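Local coordinates for IMC sub-compartment protein ISP1 (Toxoplasma gondii, PDB 4CHM) that probably takes part in parasite replication as a component of an inner membrane complex sub-compartment, through a domain with a pleckstrin homology fold, at residues D15-L20 and V116-K121; I39-E44 and S48-C53; H70-L75 and N83-E88. All coordinates share one frame; numbering follows the deposited sequence.

Contact 1: residues D15-L20 and V116-K121. With SO4 (sulfate ion), chain E.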
loop_
_atom_site.group_PDB
_atom_site.type_symbol
_atom_site.label_atom_id
_atom_site.label_comp_id
_atom_site.label_asym_id
_atom_site.label_seq_id
_atom_site.Cartn_x
_atom_site.Cartn_y
_atom_site.Cartn_z
ATOM N N ASP A 15 -4.620 5.590 13.337
ATOM C CA ASP A 15 -5.635 4.582 13.233
ATOM C C ASP A 15 -5.266 3.538 12.173
ATOM O O ASP A 15 -5.397 2.334 12.405
ATOM C CB ASP A 15 -7.002 5.218 12.941
ATOM C CG ASP A 15 -8.130 4.184 12.900
ATOM O OD1 ASP A 15 -8.630 3.799 13.968
ATOM O OD2 ASP A 15 -8.457 3.702 11.805
ATOM N N LEU A 16 -4.788 3.993 11.017
ATOM C CA LEU A 16 -4.294 3.078 10.022
ATOM C C LEU A 16 -3.112 2.264 10.596
ATOM O O LEU A 16 -2.994 1.064 10.358
ATOM C CB LEU A 16 -3.865 3.826 8.769
ATOM C CG LEU A 16 -3.348 2.894 7.678
ATOM C CD1 LEU A 16 -4.449 1.895 7.330
ATOM C CD2 LEU A 16 -2.935 3.686 6.464
ATOM N N HIS A 17 -2.266 2.920 11.383
ATOM C CA HIS A 17 -1.101 2.244 12.000
ATOM C C HIS A 17 -1.551 1.088 12.870
ATOM O O HIS A 17 -1.064 -0.048 12.737
ATOM C CB HIS A 17 -0.319 3.250 12.825
ATOM C CG HIS A 17 1.032 2.778 13.260
ATOM N ND1 HIS A 17 1.589 3.179 14.409
ATOM C CD2 HIS A 17 1.984 1.988 12.620
ATOM C CE1 HIS A 17 2.824 2.654 14.517
ATOM N NE2 HIS A 17 3.066 1.935 13.424
ATOM N N ARG A 18 -2.550 1.344 13.709
ATOM C CA ARG A 18 -3.102 0.300 14.547
ATOM C C ARG A 18 -3.654 -0.866 13.709
ATOM O O ARG A 18 -3.393 -2.024 14.015
ATOM C CB ARG A 18 -4.182 0.852 15.464
ATOM C CG ARG A 18 -4.753 -0.212 16.400
ATOM C CD ARG A 18 -6.063 0.224 17.039
ATOM N NE ARG A 18 -7.212 -0.311 16.309
ATOM C CZ ARG A 18 -7.987 0.409 15.508
ATOM N NH1 ARG A 18 -7.746 1.703 15.350
ATOM N NH2 ARG A 18 -9.010 -0.162 14.876
ATOM N N ARG A 19 -4.372 -0.571 12.651
ATOM C CA ARG A 19 -4.919 -1.628 11.830
ATOM C C ARG A 19 -3.841 -2.419 11.074
ATOM O O ARG A 19 -3.929 -3.603 10.964
ATOM C CB ARG A 19 -5.996 -1.116 10.914
ATOM C CG ARG A 19 -7.270 -0.722 11.619
ATOM C CD ARG A 19 -8.271 -0.186 10.644
ATOM N NE ARG A 19 -8.011 1.179 10.321
ATOM C CZ ARG A 19 -7.895 1.673 9.107
ATOM N NH1 ARG A 19 -8.031 0.904 8.081
ATOM N NH2 ARG A 19 -7.660 2.947 8.944
ATOM N N LEU A 20 -2.813 -1.739 10.617
ATOM C CA LEU A 20 -1.677 -2.393 9.963
ATOM C C LEU A 20 -0.961 -3.355 10.893
ATOM O O LEU A 20 -0.519 -4.433 10.466
ATOM C CB LEU A 20 -0.687 -1.349 9.429
ATOM C CG LEU A 20 0.351 -1.720 8.379
ATOM C CD1 LEU A 20 -0.264 -2.506 7.210
ATOM C CD2 LEU A 20 1.102 -0.484 7.867
ATOM N N VAL A 116 0.221 6.158 2.518
ATOM C CA VAL A 116 1.392 6.836 1.927
ATOM C C VAL A 116 2.157 7.631 2.991
ATOM O O VAL A 116 3.367 7.480 3.127
ATOM C CB VAL A 116 1.007 7.720 0.700
ATOM C CG1 VAL A 116 2.171 8.595 0.263
ATOM C CG2 VAL A 116 0.576 6.823 -0.470
ATOM N N ASP A 117 1.445 8.392 3.798
ATOM C CA ASP A 117 2.040 9.121 4.910
ATOM C C ASP A 117 2.660 8.240 5.972
ATOM O O ASP A 117 3.753 8.481 6.382
ATOM C CB ASP A 117 1.002 9.992 5.569
ATOM C CG ASP A 117 0.476 11.042 4.656
ATOM O OD1 ASP A 117 1.266 11.704 4.003
ATOM O OD2 ASP A 117 -0.721 11.194 4.580
ATOM N N LEU A 118 1.969 7.197 6.384
ATOM C CA LEU A 118 2.483 6.297 7.390
ATOM C C LEU A 118 3.763 5.588 6.952
ATOM O O LEU A 118 4.662 5.425 7.728
ATOM C CB LEU A 118 1.429 5.262 7.766
ATOM C CG LEU A 118 1.846 4.218 8.789
ATOM C CD1 LEU A 118 2.180 4.850 10.116
ATOM C CD2 LEU A 118 0.824 3.119 8.944
ATOM N N LEU A 119 3.810 5.149 5.713
ATOM C CA LEU A 119 4.969 4.472 5.186
ATOM C C LEU A 119 6.172 5.396 5.145
ATOM O O LEU A 119 7.269 5.019 5.450
ATOM C CB LEU A 119 4.671 3.913 3.826
ATOM C CG LEU A 119 4.892 2.432 3.665
ATOM C CD1 LEU A 119 6.334 2.162 3.373
ATOM C CD2 LEU A 119 4.429 1.624 4.845
ATOM N N LYS A 120 5.924 6.633 4.780
ATOM C CA LYS A 120 6.940 7.624 4.806
ATOM C C LYS A 120 7.442 7.790 6.230
ATOM O O LYS A 120 8.619 7.861 6.428
ATOM C CB LYS A 120 6.407 8.936 4.239
ATOM C CG LYS A 120 6.645 9.028 2.745
ATOM C CD LYS A 120 6.024 10.222 2.054
ATOM C CE LYS A 120 5.898 9.897 0.579
ATOM N NZ LYS A 120 6.039 11.032 -0.365
ATOM N N LYS A 121 6.541 7.830 7.195
ATOM C CA LYS A 121 6.946 7.998 8.566
ATOM C C LYS A 121 7.797 6.828 9.046
ATOM O O LYS A 121 8.842 7.042 9.577
ATOM C CB LYS A 121 5.725 8.199 9.462
ATOM C CG LYS A 121 5.422 9.652 9.798
ATOM C CD LYS A 121 4.035 9.869 10.403
ATOM C CE LYS A 121 4.106 10.345 11.854
ATOM N NZ LYS A 121 3.214 11.513 12.128
HETATM S S SO4 E . 5.744 11.917 -4.243
HETATM O O1 SO4 E . 5.401 13.361 -4.300
HETATM O O2 SO4 E . 5.460 11.316 -5.534
HETATM O O3 SO4 E . 4.932 11.262 -3.185
HETATM O O4 SO4 E . 7.154 11.751 -3.907
#

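Contact 2: residues I39-E44 and S48-C53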
loop_
_atom_site.group_PDB
_atom_site.type_symbol
_atom_site.label_atom_id
_atom_site.label_comp_id
_atom_site.label_asym_id
_atom_site.label_seq_id
_atom_site.Cartn_x
_atom_site.Cartn_y
_atom_site.Cartn_z
ATOM N N ILE A 39 -4.223 -10.232 3.326
ATOM C CA ILE A 39 -3.988 -9.495 4.551
ATOM C C ILE A 39 -2.633 -8.827 4.524
ATOM O O ILE A 39 -1.604 -9.473 4.255
ATOM C CB ILE A 39 -4.052 -10.442 5.767
ATOM C CG1 ILE A 39 -5.450 -11.115 5.851
ATOM C CG2 ILE A 39 -3.603 -9.747 7.060
ATOM C CD1 ILE A 39 -6.578 -10.165 6.174
ATOM N N LEU A 40 -2.649 -7.523 4.779
ATOM C CA LEU A 40 -1.469 -6.699 4.856
ATOM C C LEU A 40 -1.152 -6.443 6.304
ATOM O O LEU A 40 -2.028 -6.040 7.087
ATOM C CB LEU A 40 -1.694 -5.357 4.152
ATOM C CG LEU A 40 -0.553 -4.343 4.106
ATOM C CD1 LEU A 40 0.632 -4.849 3.259
ATOM C CD2 LEU A 40 -1.060 -2.982 3.591
ATOM N N HIS A 41 0.110 -6.622 6.656
ATOM C CA HIS A 41 0.532 -6.526 8.035
ATOM C C HIS A 41 1.854 -5.830 8.125
ATOM O O HIS A 41 2.665 -5.914 7.214
ATOM C CB HIS A 41 0.625 -7.919 8.666
ATOM C CG HIS A 41 1.077 -7.910 10.103
ATOM N ND1 HIS A 41 2.333 -8.211 10.468
ATOM C CD2 HIS A 41 0.363 -7.705 11.297
ATOM C CE1 HIS A 41 2.441 -8.172 11.831
ATOM N NE2 HIS A 41 1.244 -7.873 12.332
ATOM N N TYR A 42 2.072 -5.100 9.208
ATOM C CA TYR A 42 3.414 -4.564 9.497
ATOM C C TYR A 42 3.998 -5.232 10.699
ATOM O O TYR A 42 3.355 -5.279 11.751
ATOM C CB TYR A 42 3.373 -3.063 9.771
ATOM C CG TYR A 42 4.773 -2.469 9.914
ATOM C CD1 TYR A 42 5.690 -2.557 8.864
ATOM C CD2 TYR A 42 5.203 -1.915 11.113
ATOM C CE1 TYR A 42 6.965 -2.046 8.982
ATOM C CE2 TYR A 42 6.486 -1.395 11.242
ATOM C CZ TYR A 42 7.358 -1.464 10.174
ATOM O OH TYR A 42 8.641 -0.964 10.281
ATOM N N ASN A 43 5.238 -5.718 10.547
ATOM C CA ASN A 43 6.016 -6.330 11.634
ATOM C C ASN A 43 7.121 -5.375 12.098
ATOM O O ASN A 43 8.155 -5.260 11.448
ATOM C CB ASN A 43 6.634 -7.660 11.145
ATOM C CG ASN A 43 7.324 -8.433 12.263
ATOM O OD1 ASN A 43 8.317 -7.986 12.821
ATOM N ND2 ASN A 43 6.783 -9.591 12.599
ATOM N N GLU A 44 6.887 -4.662 13.190
ATOM C CA GLU A 44 7.816 -3.594 13.604
ATOM C C GLU A 44 9.144 -4.139 14.179
ATOM O O GLU A 44 10.165 -3.478 14.086
ATOM C CB GLU A 44 7.154 -2.609 14.587
ATOM C CG GLU A 44 6.780 -3.224 15.931
ATOM C CD GLU A 44 5.551 -2.571 16.568
ATOM O OE1 GLU A 44 5.262 -1.397 16.250
ATOM O OE2 GLU A 44 4.870 -3.233 17.389
ATOM N N SER A 48 9.233 -4.966 8.574
ATOM C CA SER A 48 8.832 -5.450 7.260
ATOM C C SER A 48 7.297 -5.509 7.118
ATOM O O SER A 48 6.563 -5.581 8.117
ATOM C CB SER A 48 9.470 -6.813 6.982
ATOM O OG SER A 48 9.024 -7.788 7.917
ATOM N N LEU A 49 6.829 -5.406 5.878
ATOM C CA LEU A 49 5.434 -5.625 5.540
ATOM C C LEU A 49 5.275 -7.059 5.071
ATOM O O LEU A 49 6.079 -7.550 4.290
ATOM C CB LEU A 49 5.012 -4.718 4.366
ATOM C CG LEU A 49 4.719 -3.239 4.575
ATOM C CD1 LEU A 49 4.455 -2.602 3.222
ATOM C CD2 LEU A 49 3.547 -3.001 5.507
ATOM N N SER A 50 4.165 -7.677 5.426
ATOM C CA SER A 50 3.798 -8.902 4.775
ATOM C C SER A 50 2.504 -8.727 4.017
ATOM O O SER A 50 1.615 -7.958 4.427
ATOM C CB SER A 50 3.677 -10.031 5.790
ATOM O OG SER A 50 2.720 -9.704 6.780
ATOM N N ILE A 51 2.382 -9.502 2.941
ATOM C CA ILE A 51 1.174 -9.598 2.154
ATOM C C ILE A 51 0.846 -11.094 2.033
ATOM O O ILE A 51 1.645 -11.880 1.521
ATOM C CB ILE A 51 1.406 -9.032 0.748
ATOM C CG1 ILE A 51 1.865 -7.560 0.842
ATOM C CG2 ILE A 51 0.148 -9.161 -0.091
ATOM C CD1 ILE A 51 2.309 -6.982 -0.483
ATOM N N SER A 52 -0.328 -11.469 2.483
ATOM C CA SER A 52 -0.700 -12.871 2.586
ATOM C C SER A 52 -1.933 -13.072 1.777
ATOM O O SER A 52 -2.950 -12.476 2.085
ATOM C CB SER A 52 -1.004 -13.207 4.050
ATOM O OG SER A 52 -1.408 -14.554 4.180
ATOM N N CYS A 53 -1.853 -13.915 0.737
ATOM C CA CYS A 53 -2.990 -14.174 -0.152
ATOM C C CYS A 53 -3.022 -15.646 -0.543
ATOM O O CYS A 53 -1.995 -16.222 -0.854
ATOM C CB CYS A 53 -2.875 -13.367 -1.454
ATOM S SG CYS A 53 -2.039 -11.772 -1.320
HETATM O O HOH W 1 0.179 -10.227 5.901
HETATM O O HOH W 2 4.097 -8.461 8.732
#

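Contact 3: residues H70-L75 and N83-E88. With SO4 (sulfate ion), chain G; SO4 (sulfate ion), chain E.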
loop_
_atom_site.group_PDB
_atom_site.type_symbol
_atom_site.label_atom_id
_atom_site.label_comp_id
_atom_site.label_asym_id
_atom_site.label_seq_id
_atom_site.Cartn_x
_atom_site.Cartn_y
_atom_site.Cartn_z
ATOM N N HIS A 70 1.599 6.522 -5.934
ATOM C CA HIS A 70 0.237 6.852 -5.536
ATOM C C HIS A 70 -0.566 7.787 -6.443
ATOM O O HIS A 70 -1.768 7.707 -6.468
ATOM C CB HIS A 70 0.209 7.362 -4.105
ATOM C CG HIS A 70 1.039 8.582 -3.890
ATOM N ND1 HIS A 70 0.492 9.830 -3.735
ATOM C CD2 HIS A 70 2.379 8.747 -3.823
ATOM C CE1 HIS A 70 1.455 10.710 -3.561
ATOM N NE2 HIS A 70 2.609 10.082 -3.624
ATOM N N THR A 71 0.102 8.696 -7.146
ATOM C CA THR A 71 -0.589 9.611 -8.050
ATOM C C THR A 71 -1.060 8.899 -9.305
ATOM O O THR A 71 -0.458 7.934 -9.738
ATOM C CB THR A 71 0.267 10.824 -8.464
ATOM O OG1 THR A 71 1.245 10.415 -9.416
ATOM C CG2 THR A 71 0.934 11.484 -7.260
ATOM N N ARG A 72 -2.132 9.389 -9.895
ATOM C CA ARG A 72 -2.612 8.804 -11.135
ATOM C C ARG A 72 -1.490 8.552 -12.150
ATOM O O ARG A 72 -1.378 7.443 -12.697
ATOM C CB ARG A 72 -3.729 9.647 -11.759
ATOM C CG ARG A 72 -4.248 9.082 -13.086
ATOM C CD ARG A 72 -5.349 9.963 -13.677
ATOM N NE ARG A 72 -6.127 9.235 -14.686
ATOM C CZ ARG A 72 -7.177 8.474 -14.401
ATOM N NH1 ARG A 72 -7.556 8.306 -13.136
ATOM N NH2 ARG A 72 -7.825 7.837 -15.376
ATOM N N ASP A 73 -0.650 9.556 -12.386
ATOM C CA ASP A 73 0.425 9.445 -13.409
ATOM C C ASP A 73 1.514 8.381 -13.097
ATOM O O ASP A 73 1.957 7.669 -13.988
ATOM C CB ASP A 73 1.064 10.817 -13.691
ATOM C CG ASP A 73 0.184 11.716 -14.612
ATOM O OD1 ASP A 73 -0.819 11.218 -15.180
ATOM O OD2 ASP A 73 0.517 12.909 -14.768
ATOM N N GLN A 74 1.949 8.332 -11.839
ATOM C CA GLN A 74 2.821 7.280 -11.308
ATOM C C GLN A 74 2.252 5.873 -11.538
ATOM O O GLN A 74 2.901 5.024 -12.054
ATOM C CB GLN A 74 3.062 7.501 -9.786
ATOM C CG GLN A 74 3.896 8.742 -9.444
ATOM C CD GLN A 74 3.876 9.062 -7.964
ATOM O OE1 GLN A 74 3.001 8.593 -7.220
ATOM N NE2 GLN A 74 4.830 9.873 -7.525
ATOM N N LEU A 75 1.001 5.683 -11.208
ATOM C CA LEU A 75 0.349 4.380 -11.371
ATOM C C LEU A 75 0.079 3.991 -12.856
ATOM O O LEU A 75 0.172 2.814 -13.226
ATOM C CB LEU A 75 -0.954 4.366 -10.566
ATOM C CG LEU A 75 -0.744 4.360 -9.043
ATOM C CD1 LEU A 75 -2.084 4.615 -8.344
ATOM C CD2 LEU A 75 -0.131 3.027 -8.593
ATOM N N ASN A 83 -7.157 -2.010 -13.368
ATOM C CA ASN A 83 -7.363 -0.584 -13.273
ATOM C C ASN A 83 -6.833 -0.079 -11.922
ATOM O O ASN A 83 -7.466 -0.272 -10.890
ATOM C CB ASN A 83 -8.857 -0.242 -13.463
ATOM C CG ASN A 83 -9.094 1.240 -13.654
ATOM O OD1 ASN A 83 -8.460 2.077 -12.989
ATOM N ND2 ASN A 83 -10.005 1.580 -14.539
ATOM N N LEU A 84 -5.647 0.518 -11.932
ATOM C CA LEU A 84 -5.014 0.918 -10.695
ATOM C C LEU A 84 -5.502 2.300 -10.246
ATOM O O LEU A 84 -5.337 2.668 -9.069
ATOM C CB LEU A 84 -3.476 0.910 -10.818
ATOM C CG LEU A 84 -2.782 -0.411 -11.204
ATOM C CD1 LEU A 84 -1.272 -0.308 -11.113
ATOM C CD2 LEU A 84 -3.306 -1.601 -10.394
ATOM N N VAL A 85 -5.941 3.126 -11.190
ATOM C CA VAL A 85 -6.089 4.555 -10.915
ATOM C C VAL A 85 -7.489 5.110 -10.685
ATOM O O VAL A 85 -7.661 6.093 -9.970
ATOM C CB VAL A 85 -5.429 5.402 -12.022
ATOM C CG1 VAL A 85 -3.949 5.077 -12.133
ATOM C CG2 VAL A 85 -6.141 5.190 -13.350
ATOM N N ASP A 86 -8.485 4.490 -11.297
ATOM C CA ASP A 86 -9.819 5.074 -11.345
ATOM C C ASP A 86 -10.522 5.255 -9.994
ATOM O O ASP A 86 -11.287 6.197 -9.813
ATOM C CB ASP A 86 -10.682 4.431 -12.432
ATOM C CG ASP A 86 -10.322 4.947 -13.819
ATOM O OD1 ASP A 86 -9.998 6.146 -13.937
ATOM O OD2 ASP A 86 -10.334 4.161 -14.783
ATOM N N ASP A 87 -10.285 4.344 -9.060
ATOM C CA ASP A 87 -10.811 4.510 -7.711
ATOM C C ASP A 87 -9.892 5.317 -6.777
ATOM O O ASP A 87 -10.243 5.552 -5.623
ATOM C CB ASP A 87 -11.171 3.159 -7.089
ATOM C CG ASP A 87 -9.959 2.305 -6.796
ATOM O OD1 ASP A 87 -8.829 2.830 -6.824
ATOM O OD2 ASP A 87 -10.140 1.103 -6.535
ATOM N N GLU A 88 -8.723 5.730 -7.266
ATOM C CA GLU A 88 -7.758 6.479 -6.424
ATOM C C GLU A 88 -7.633 5.866 -5.046
ATOM O O GLU A 88 -7.455 6.585 -4.059
ATOM C CB GLU A 88 -8.151 7.975 -6.289
ATOM C CG GLU A 88 -8.178 8.726 -7.607
ATOM C CD GLU A 88 -9.503 8.583 -8.364
ATOM O OE1 GLU A 88 -10.549 8.185 -7.751
ATOM O OE2 GLU A 88 -9.509 8.934 -9.567
HETATM S S SO4 G . -5.570 9.396 -18.074
HETATM O O1 SO4 G . -6.030 10.710 -18.597
HETATM O O2 SO4 G . -4.658 8.721 -19.061
HETATM O O3 SO4 G . -6.790 8.566 -17.831
HETATM O O4 SO4 G . -4.815 9.598 -16.800
HETATM S S SO4 E . 5.744 11.917 -4.243
HETATM O O1 SO4 E . 5.401 13.361 -4.300
HETATM O O2 SO4 E . 5.460 11.316 -5.534
HETATM O O3 SO4 E . 4.932 11.262 -3.185
HETATM O O4 SO4 E . 7.154 11.751 -3.907
HETATM O O HOH W 3 -7.132 9.370 -10.481
#

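Contact 1: residues D15-L20 and V116-K121
L118 sits against CA and the side chain of H17 and against the side chain of L20, and this one leucine supplies about half of the surface buried between the two helical segments. Its two methyls divide the work. CD2 touches helix 10-22 where H17 and L20 lie one turn apart, 3.7 Å from CA of H17 and 3.8 Å from CD2 of L20. CD1 turns to the imidazole instead and meets H17 CD2 at 3.8 Å, approaching the ring obliquely. The side chains of H17 and L118 cross at about a right angle. With CG of L118 anti to the backbone N (chi1 178°), both methyls are carried to the H17 side. L16 joins more loosely, its CG 4.4 Å from L118 CD2, and its side chain also touches C114 and F115 one turn earlier in helix 109-125.

No hydrogen bond joins the two segments. D15 pairs with R18 and R19 inside its own helix, receiving R18 through OD1 and R19 through OD2, the latter side-on with NE and NH2 both directed to the one oxygen, while R19 NH1 also forms a salt bridge with D111 of helix 109-125. K120 points elsewhere, its NZ 3.0 Å from sulfate O3.

The axes approach to 10.3 Å and cross at -75°, a steep, apolar helix-helix contact. Helix 109-125 is the C-terminal helix characteristic of the pleckstrin homology fold, and helix 10-22 is the N-terminal helix laid across it.

Contact 2: residues I39-E44 and S48-C53
Y42 and L49 face each other in a non-hydrogen-bonded pair on the buried side of an antiparallel hairpin. L49 CD2 touches the edge of the tyrosine ring, 4.0 Å from Y42 CD1, while the same ring carbon comes within 3.2 Å of S48 O. Further along this side L40 and I51 lie side by side, L40 CD1 3.8 Å from I51 CG1.

The face bearing I39, H41, N43, S50 and S52 is more open and wetter, although S48 is buried there, its OG hydrogen-bonded to D46. S50 OG is 3.3 Å from H41 CB, and with chi1 at 58° it stands between its own backbone N and carbonyl carbon, where two waters reach it. One of them also meets H41 ND1; the other donates to I39 O.

Six backbone hydrogen bonds join the strands in the I39-S52, H41-S50 and N43-S48 pairs. N43 N to S48 O is the straightest, at 174°.

In the sheet, strand 48-53 lies between strands 35-43 and 56-61, and C53 is disulfide-bonded to C38. Helix 10-22 rests against the apolar face, where L20 packs on L40 and Y42. I51 meets V28 of strand 24-29 and I60 of strand 56-61.

Contact 3: residues H70-L75 and N83-E88
R72 and L75, from the short helix 72-76, pack against a loop whose residues V85 to E88 form a type I beta turn; both belong to the chain connection from strand 65-69 to strand 90-95 of the pleckstrin homology fold. The apolar part centres on V85. Its CG1 presses on L75 CB at 3.5 Å, tighter than usual for carbons, and its CG2 lies over one face of the R72 guanidinium, toward its rim, 3.4 Å from NH1. L84 adds its CB beside L75 CB, while L75 also packs on L69, C90 and A92.

Charged contacts lie around the guanidinium edge. R72 NH2 forms a salt bridge with D86 OD1 at 3.1 Å, on the syn side and tilted 27° from the carboxylate plane, and NH1 adds a weak bond to the same oxygen. A water accepts from NH1 and donates to E88 OE2, linking two opposite charges. NE and NH2 hold a sulfate, probably from the crystallisation liquor. Extended from CG to NE, with chi1 at 179°, the arginine spans from the helix to the turn.

Side-chain-to-backbone bonds shape each segment. T71 and Q74 form a capping box at the helix start, T71 OG1 accepting from Q74 N, while Q74 OE1 takes H70 N and T71 N from opposite faces of its amide plane. H70 NE2 and Q74 NE2 share a second sulfate with K120. In the loop, N83 OD1 accepts from D86 N in an Asx motif, and N83 ND2 donates to D86 OD2 at 2.6 Å, N-H...O angle 170°.

Overall arrangement
From the N terminus, helix 10-22 supplies the first half of contact 1, whose partner comes only near the chain's end; this contact therefore closes a long loop holding every strand of the sheet. Contacts 2 and 3 nest inside it in series: the 39-44/48-53 hairpin closes first, then the 70-75/83-88 pair, on opposite sides of the chain's centre and with no touch between them. Contact 1 meets both. L20 O lies 3.0 Å from Y42 N, a probable hydrogen bond to the hairpin, and V116 CG2 packs on H70 CB. The two terminal helices thus tie the 35-43/48-53 hairpin to the connection between strands 65-69 and 90-95.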